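Local coordinates for NikO protein (Streptomyces tendae, PDB 4FQD) that acts as an enolpyruvyl transferase essential in nikkomycin biosynthesis, probably moving the enolpyruvyl group of phosphoenolpyruvate onto a nucleotide substrate as its MurA relatives do, at residues I235-A238 against T242-I245; A199-A204 against T222-V227; M148-V153 against M177-R182. The protein carries 4 engineered substitutions. All coordinates share one frame; numbering follows the deposited sequence.

Contact 1: I235-A238 against T242-I245; sequences IEFA and TWVI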
loop_
_atom_site.group_PDB
_atom_site.type_symbol
_atom_site.label_atom_id
_atom_site.label_comp_id
_atom_site.label_asym_id
_atom_site.label_seq_id
_atom_site.Cartn_x
_atom_site.Cartn_y
_atom_site.Cartn_z
ATOM N N ILE A 235 10.761 2.807 33.324
ATOM C CA ILE A 235 10.514 3.193 31.942
ATOM C C ILE A 235 9.277 4.091 31.841
ATOM O O ILE A 235 8.188 3.731 32.291
ATOM C CB ILE A 235 10.336 1.947 31.051
ATOM C CG1 ILE A 235 11.585 1.064 31.131
ATOM C CG2 ILE A 235 10.068 2.355 29.619
ATOM C CD1 ILE A 235 11.489 -0.190 30.302
ATOM N N GLU A 236 9.451 5.262 31.240
ATOM C CA GLU A 236 8.396 6.266 31.223
ATOM C C GLU A 236 7.948 6.639 29.816
ATOM O O GLU A 236 8.771 6.881 28.940
ATOM C CB GLU A 236 8.878 7.508 31.966
ATOM C CG GLU A 236 7.990 8.719 31.850
ATOM C CD GLU A 236 8.628 9.941 32.481
ATOM O OE1 GLU A 236 9.749 9.828 33.026
ATOM O OE2 GLU A 236 8.009 11.021 32.430
ATOM N N PHE A 237 6.635 6.679 29.608
ATOM C CA PHE A 237 6.070 7.118 28.337
ATOM C C PHE A 237 5.778 8.614 28.413
ATOM O O PHE A 237 4.636 9.019 28.636
ATOM C CB PHE A 237 4.785 6.352 28.034
ATOM C CG PHE A 237 4.991 4.878 27.808
ATOM C CD1 PHE A 237 6.260 4.353 27.602
ATOM C CD2 PHE A 237 3.910 4.015 27.799
ATOM C CE1 PHE A 237 6.436 2.996 27.395
ATOM C CE2 PHE A 237 4.080 2.662 27.592
ATOM C CZ PHE A 237 5.346 2.150 27.388
ATOM N N ALA A 238 6.819 9.426 28.238
ATOM C CA ALA A 238 6.708 10.882 28.327
ATOM C C ALA A 238 5.769 11.462 27.276
ATOM O O ALA A 238 5.000 12.381 27.557
ATOM C CB ALA A 238 8.086 11.518 28.210
ATOM N N THR A 242 7.701 9.237 22.660
ATOM C CA THR A 242 8.877 9.430 23.502
ATOM C C THR A 242 8.906 8.483 24.697
ATOM O O THR A 242 8.047 8.547 25.575
ATOM C CB THR A 242 8.974 10.878 24.017
ATOM O OG1 THR A 242 9.041 11.780 22.905
ATOM C CG2 THR A 242 10.213 11.052 24.884
ATOM N N TRP A 243 9.905 7.607 24.720
ATOM C CA TRP A 243 10.105 6.696 25.840
ATOM C C TRP A 243 11.390 7.042 26.579
ATOM O O TRP A 243 12.455 7.159 25.970
ATOM C CB TRP A 243 10.147 5.244 25.361
ATOM C CG TRP A 243 8.824 4.728 24.887
ATOM C CD1 TRP A 243 7.657 5.430 24.792
ATOM C CD2 TRP A 243 8.529 3.402 24.447
ATOM N NE1 TRP A 243 6.654 4.622 24.319
ATOM C CE2 TRP A 243 7.166 3.362 24.096
ATOM C CE3 TRP A 243 9.286 2.230 24.310
ATOM C CZ2 TRP A 243 6.541 2.216 23.622
ATOM C CZ3 TRP A 243 8.666 1.088 23.838
ATOM C CH2 TRP A 243 7.308 1.088 23.500
ATOM N N VAL A 244 11.285 7.207 27.892
ATOM C CA VAL A 244 12.430 7.582 28.712
ATOM C C VAL A 244 12.777 6.483 29.711
ATOM O O VAL A 244 11.946 6.092 30.531
ATOM C CB VAL A 244 12.166 8.896 29.475
ATOM C CG1 VAL A 244 13.331 9.221 30.394
ATOM C CG2 VAL A 244 11.914 10.036 28.500
ATOM N N ILE A 245 14.008 5.988 29.636
ATOM C CA ILE A 245 14.473 4.963 30.560
ATOM C C ILE A 245 15.474 5.535 31.556
ATOM O O ILE A 245 16.625 5.802 31.209
ATOM C CB ILE A 245 15.142 3.782 29.827
ATOM C CG1 ILE A 245 14.226 3.231 28.731
ATOM C CG2 ILE A 245 15.528 2.690 30.817
ATOM C CD1 ILE A 245 14.607 3.680 27.337
#
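The phenyl ring of F237 lies over one face of the W243 indole in an offset stack, its centroid 4.1 Å from that of the five-membered ring and the two planes tilted by 21°. The overlap is partial: F237 CE1 sits 3.4 Å above the indole plane, displaced toward the rim, while W243 NE1 comes over a face of the phenyl ring. In both side chains CG lies beside the backbone N (chi1 -65° in F237), which makes them lean the same way and lie next to each other. R229 adds a cation-pi contact to F237. Indole suits the inner position, because it is broad enough to touch V221 of helix 219-231 as well as P215 and L217 in the loop before that helix.

The same face of the sheet carries I235 and I245, whose CG1 atoms meet at 4.2 Å; these branched aliphatic chains are buried against the helices. On the other face lie E236 and V244, an antiparallel hydrogen-bonded pair. E236 N donates to V244 O at 2.7 Å, and V244 N donates to E236 O at 2.7 Å, the latter bond nearly straight at 174°. This face is more polar and partly exposed, so a glutamate can be accommodated; its OE1 is hydrogen-bonded to H246. Toward the turn, A238 CB packs on V244 CG2 at 4.1 Å and T242 CG2 at 4.0 Å, and T242 OG1 bonds to Q213.

Strands 235-239 and 242-248 form a beta hairpin at one margin of a four-stranded mixed sheet. One apolar face turned to helices and one face nearer solvent fit the beta/alpha inverse barrel of enolpyruvyl transferases, in which sheets lie outside and helices inside.

Contact 2: A199-A204 against T222-V227; sequences ALLMGA and TDMVTV
L200 and L201 meet M224 and V225 where two nearly parallel helices of the inverse barrel's interior run beside each other. The short segments 199-204 and 222-227 differ in direction by only 13°, yet their axes stay 11.1 Å apart. At such a distance the backbones cannot touch, and long apolar side chains have to bridge the space.

M224 does most of this. Its CG is anti to the backbone N (chi1 -173°) and the chain runs straight out to SD, which carries the thioether across to the other helix; a bend at chi3 (68°) then turns the methyl group toward L200. The flexible, unbranched methionine suits this task, since it can adapt its end to the two leucines it meets. CE lies 3.7 Å from L200 CB, the two chains running alongside in opposite senses. SD instead faces L201, whose side chain crosses that of M224 at about a right angle; the sulfur is 3.8 Å from L201 CD2. All four touching residues are buried, and carbon and sulfur alone make the contact.

The far side of helix 219-231 is different in character. T226 is exposed, while T222 and D223 are partly exposed; D223 OD1 forms a salt bridge with R292, and T222 OG1 makes a weak hydrogen bond to L217 O. Along the packed side, A42 and P113 lie against L201, and T39 touches M224, so further helices close around the pair.

Beta-branched V225 is compact enough to sit close to its own helix and offers a methyl group to the leucine opposite. Its CG2 stands 3.8 Å from L200 CD1, and that same CD1 has M224 CE at 3.9 Å.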
loop_
_atom_site.group_PDB
_atom_site.type_symbol
_atom_site.label_atom_id
_atom_site.label_comp_id
_atom_site.label_asym_id
_atom_site.label_seq_id
_atom_site.Cartn_x
_atom_site.Cartn_y
_atom_site.Cartn_z
ATOM N N ALA A 199 17.976 -1.282 22.232
ATOM C CA ALA A 199 18.118 0.016 22.886
ATOM C C ALA A 199 17.437 0.045 24.250
ATOM O O ALA A 199 17.962 0.627 25.199
ATOM C CB ALA A 199 17.570 1.118 21.998
ATOM N N LEU A 200 16.268 -0.579 24.339
ATOM C CA LEU A 200 15.545 -0.661 25.602
ATOM C C LEU A 200 16.328 -1.462 26.633
ATOM O O LEU A 200 16.457 -1.048 27.786
ATOM C CB LEU A 200 14.165 -1.283 25.395
ATOM C CG LEU A 200 13.026 -0.306 25.115
ATOM C CD1 LEU A 200 11.760 -1.063 24.771
ATOM C CD2 LEU A 200 12.800 0.591 26.320
ATOM N N LEU A 201 16.849 -2.609 26.209
ATOM C CA LEU A 201 17.654 -3.457 27.080
ATOM C C LEU A 201 18.916 -2.732 27.530
ATOM O O LEU A 201 19.272 -2.762 28.708
ATOM C CB LEU A 201 18.016 -4.764 26.372
ATOM C CG LEU A 201 16.872 -5.753 26.140
ATOM C CD1 LEU A 201 17.324 -6.901 25.252
ATOM C CD2 LEU A 201 16.344 -6.277 27.465
ATOM N N MET A 202 19.586 -2.079 26.585
ATOM C CA MET A 202 20.800 -1.326 26.882
ATOM C C MET A 202 20.515 -0.170 27.832
ATOM O O MET A 202 21.333 0.155 28.690
ATOM C CB MET A 202 21.438 -0.797 25.596
ATOM C CG MET A 202 22.030 -1.874 24.702
ATOM S SD MET A 202 23.324 -2.827 25.518
ATOM C CE MET A 202 24.536 -1.549 25.844
ATOM N N GLY A 203 19.349 0.447 27.672
ATOM C CA GLY A 203 18.957 1.567 28.509
ATOM C C GLY A 203 18.740 1.173 29.957
ATOM O O GLY A 203 18.985 1.965 30.866
ATOM N N ALA A 204 18.287 -0.057 30.171
ATOM C CA ALA A 204 17.988 -0.542 31.515
ATOM C C ALA A 204 19.245 -0.973 32.268
ATOM O O ALA A 204 19.296 -0.901 33.496
ATOM C CB ALA A 204 16.982 -1.681 31.458
ATOM N N THR A 222 6.254 -3.969 23.591
ATOM C CA THR A 222 5.381 -3.516 24.673
ATOM C C THR A 222 5.459 -4.400 25.917
ATOM O O THR A 222 5.564 -3.898 27.037
ATOM C CB THR A 222 3.912 -3.412 24.197
ATOM O OG1 THR A 222 3.733 -2.193 23.467
ATOM C CG2 THR A 222 2.950 -3.426 25.379
ATOM N N ASP A 223 5.421 -5.712 25.716
ATOM C CA ASP A 223 5.459 -6.649 26.834
ATOM C C ASP A 223 6.814 -6.668 27.539
ATOM O O ASP A 223 6.882 -6.900 28.745
ATOM C CB ASP A 223 5.070 -8.058 26.381
ATOM C CG ASP A 223 3.599 -8.169 26.029
ATOM O OD1 ASP A 223 2.818 -7.292 26.456
ATOM O OD2 ASP A 223 3.224 -9.135 25.330
ATOM N N MET A 224 7.888 -6.423 26.793
ATOM C CA MET A 224 9.217 -6.377 27.390
ATOM C C MET A 224 9.342 -5.170 28.316
ATOM O O MET A 224 10.027 -5.227 29.338
ATOM C CB MET A 224 10.310 -6.341 26.319
ATOM C CG MET A 224 11.718 -6.473 26.891
ATOM S SD MET A 224 13.033 -6.438 25.656
ATOM C CE MET A 224 12.922 -4.748 25.084
ATOM N N VAL A 225 8.676 -4.079 27.946
ATOM C CA VAL A 225 8.629 -2.883 28.778
ATOM C C VAL A 225 8.003 -3.205 30.129
ATOM O O VAL A 225 8.510 -2.799 31.175
ATOM C CB VAL A 225 7.829 -1.753 28.098
ATOM C CG1 VAL A 225 7.542 -0.624 29.081
ATOM C CG2 VAL A 225 8.575 -1.235 26.878
ATOM N N THR A 226 6.902 -3.949 30.098
ATOM C CA THR A 226 6.214 -4.358 31.317
ATOM C C THR A 226 7.105 -5.252 32.177
ATOM O O THR A 226 7.138 -5.117 33.400
ATOM C CB THR A 226 4.898 -5.096 30.999
ATOM O OG1 THR A 226 4.047 -4.243 30.223
ATOM C CG2 THR A 226 4.178 -5.493 32.281
ATOM N N VAL A 227 7.834 -6.155 31.529
ATOM C CA VAL A 227 8.736 -7.060 32.234
ATOM C C VAL A 227 9.872 -6.294 32.906
ATOM O O VAL A 227 10.177 -6.521 34.078
ATOM C CB VAL A 227 9.319 -8.129 31.290
ATOM C CG1 VAL A 227 10.402 -8.934 31.997
ATOM C CG2 VAL A 227 8.216 -9.043 30.781
#

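Contact 3: M148-V153 against M177-R182; sequences MGRFGV and MLDYTR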
loop_
_atom_site.group_PDB
_atom_site.type_symbol
_atom_site.label_atom_id
_atom_site.label_comp_id
_atom_site.label_asym_id
_atom_site.label_seq_id
_atom_site.Cartn_x
_atom_site.Cartn_y
_atom_site.Cartn_z
ATOM N N MET A 148 24.057 -0.674 20.222
ATOM C CA MET A 148 24.931 -0.880 21.374
ATOM C C MET A 148 26.161 0.020 21.308
ATOM O O MET A 148 26.715 0.404 22.338
ATOM C CB MET A 148 25.350 -2.349 21.482
ATOM C CG MET A 148 24.261 -3.262 22.022
ATOM S SD MET A 148 24.760 -4.992 22.125
ATOM C CE MET A 148 24.821 -5.431 20.390
ATOM N N GLY A 149 26.577 0.358 20.091
ATOM C CA GLY A 149 27.715 1.234 19.886
ATOM C C GLY A 149 27.487 2.632 20.429
ATOM O O GLY A 149 28.431 3.313 20.829
ATOM N N ARG A 150 26.229 3.061 20.447
ATOM C CA ARG A 150 25.882 4.382 20.957
ATOM C C ARG A 150 25.950 4.426 22.478
ATOM O O ARG A 150 25.989 5.502 23.074
ATOM C CB ARG A 150 24.484 4.793 20.495
ATOM C CG ARG A 150 24.304 4.810 18.991
ATOM C CD ARG A 150 23.234 5.810 18.599
ATOM N NE ARG A 150 22.744 5.595 17.243
ATOM C CZ ARG A 150 21.882 6.397 16.629
ATOM N NH1 ARG A 150 21.424 7.476 17.250
ATOM N NH2 ARG A 150 21.482 6.127 15.394
ATOM N N PHE A 151 25.955 3.252 23.101
ATOM C CA PHE A 151 26.057 3.152 24.553
ATOM C C PHE A 151 27.509 2.962 24.986
ATOM O O PHE A 151 27.794 2.803 26.172
ATOM C CB PHE A 151 25.194 2.003 25.085
ATOM C CG PHE A 151 23.714 2.244 24.966
ATOM C CD1 PHE A 151 23.049 1.982 23.780
ATOM C CD2 PHE A 151 22.986 2.722 26.043
ATOM C CE1 PHE A 151 21.688 2.200 23.667
ATOM C CE2 PHE A 151 21.623 2.940 25.938
ATOM C CZ PHE A 151 20.975 2.679 24.748
ATOM N N GLY A 152 28.422 2.974 24.019
ATOM C CA GLY A 152 29.841 2.882 24.313
ATOM C C GLY A 152 30.468 1.525 24.046
ATOM O O GLY A 152 31.643 1.313 24.346
ATOM N N VAL A 153 29.691 0.605 23.483
ATOM C CA VAL A 153 30.194 -0.731 23.175
ATOM C C VAL A 153 31.099 -0.722 21.944
ATOM O O VAL A 153 30.726 -0.206 20.890
ATOM C CB VAL A 153 29.044 -1.736 22.961
ATOM C CG1 VAL A 153 29.585 -3.084 22.509
ATOM C CG2 VAL A 153 28.231 -1.886 24.236
ATOM N N MET A 177 14.534 6.240 16.824
ATOM C CA MET A 177 14.467 4.891 16.261
ATOM C C MET A 177 14.203 4.870 14.759
ATOM O O MET A 177 14.334 3.827 14.118
ATOM C CB MET A 177 13.424 4.049 16.996
ATOM C CG MET A 177 13.821 3.721 18.417
ATOM S SD MET A 177 15.384 2.828 18.435
ATOM C CE MET A 177 16.216 3.636 19.785
ATOM N N LEU A 178 13.836 6.017 14.198
ATOM C CA LEU A 178 13.630 6.122 12.757
ATOM C C LEU A 178 14.956 6.015 12.009
ATOM O O LEU A 178 14.985 5.853 10.788
ATOM C CB LEU A 178 12.917 7.427 12.404
ATOM C CG LEU A 178 11.508 7.583 12.979
ATOM C CD1 LEU A 178 10.834 8.832 12.436
ATOM C CD2 LEU A 178 10.673 6.346 12.689
ATOM N N ASP A 179 16.052 6.104 12.756
ATOM C CA ASP A 179 17.387 5.889 12.215
ATOM C C ASP A 179 17.552 4.448 11.743
ATOM O O ASP A 179 18.439 4.141 10.947
ATOM C CB ASP A 179 18.439 6.202 13.278
ATOM C CG ASP A 179 18.639 7.691 13.483
ATOM O OD1 ASP A 179 17.795 8.485 13.013
ATOM O OD2 ASP A 179 19.645 8.067 14.120
ATOM N N TYR A 180 16.688 3.568 12.237
ATOM C CA TYR A 180 16.772 2.150 11.916
ATOM C C TYR A 180 15.555 1.668 11.132
ATOM O O TYR A 180 15.151 0.511 11.245
ATOM C CB TYR A 180 16.954 1.337 13.196
ATOM C CG TYR A 180 18.136 1.793 14.019
ATOM C CD1 TYR A 180 19.417 1.333 13.746
ATOM C CD2 TYR A 180 17.974 2.698 15.061
ATOM C CE1 TYR A 180 20.502 1.752 14.491
ATOM C CE2 TYR A 180 19.052 3.124 15.810
ATOM C CZ TYR A 180 20.314 2.649 15.521
ATOM O OH TYR A 180 21.389 3.070 16.268
ATOM N N THR A 181 14.979 2.565 10.338
ATOM C CA THR A 181 13.871 2.218 9.455
ATOM C C THR A 181 14.254 2.514 8.008
ATOM O O THR A 181 15.024 3.436 7.744
ATOM C CB THR A 181 12.596 3.013 9.803
ATOM O OG1 THR A 181 12.815 4.408 9.555
ATOM C CG2 THR A 181 12.224 2.816 11.262
ATOM N N ARG A 182 13.724 1.729 7.076
ATOM C CA ARG A 182 13.990 1.960 5.659
ATOM C C ARG A 182 13.289 3.228 5.184
ATOM O O ARG A 182 13.895 4.077 4.532
ATOM C CB ARG A 182 13.545 0.767 4.810
ATOM C CG ARG A 182 13.741 0.984 3.315
ATOM C CD ARG A 182 13.122 -0.128 2.480
ATOM N NE ARG A 182 13.820 -1.401 2.633
ATOM C CZ ARG A 182 13.325 -2.453 3.278
ATOM N NH1 ARG A 182 12.121 -2.388 3.830
ATOM N NH2 ARG A 182 14.032 -3.572 3.366
HETATM O O HOH W 1 19.393 9.402 16.657
#
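A Schellman motif closes helix 142-149, and from it R150 reaches out to D179 and Y180 in the loop after strand 174-176. R150 NH2 donates to D179 OD2 at 3.0 Å with an N-H...O angle of 174°, a salt bridge lying in the guanidinium plane and using the anti lone pair of the carboxylate oxygen. The two planar groups are nevertheless turned 43° apart. A water completes the link, accepting from R150 NH1 at 2.9 Å and donating to D179 OD2 at 2.9 Å; one carboxylate oxygen thus takes both donors.

In fold terms, the contact ties a helix end to a 3-10 turn that follows an outer strand of a mixed sheet in the inverse barrel. G152 allows the cap with its positive phi; V153 N bonds to M148 O and G152 N to G149 O, the two bonds of the motif. Arginine suits the place because its chain, extended from CG to NE, spans the gap between the segments. Y180 reaches back to meet it, the ring plane turned 42° from the guanidinium. Its OH lies 3.0 Å from R150 NE and is hydrogen-bonded to D146 OD1.

How the contacts relate
Contacts 1 and 2 pack directly on each other, with centres 10 Å apart: W243 CZ3 of the hairpin packs on V225 CG2 at 3.8 Å and on L200 CD1 at 3.9 Å, so its indole rests on both helices. Contact 2 also touches contact 3, 15 Å away between centres. There M202 CB meets F151 CE1 at 3.6 Å, and A199 CB meets M177 CE at 3.6 Å. Helix 192-204 therefore lies between the other two contacts, whose centres are 17 Å apart and whose nearest atoms stay about 7 Å from each other. Along the chain the three follow in series, 3 before 2 before 1, on the same side of the chain's centre.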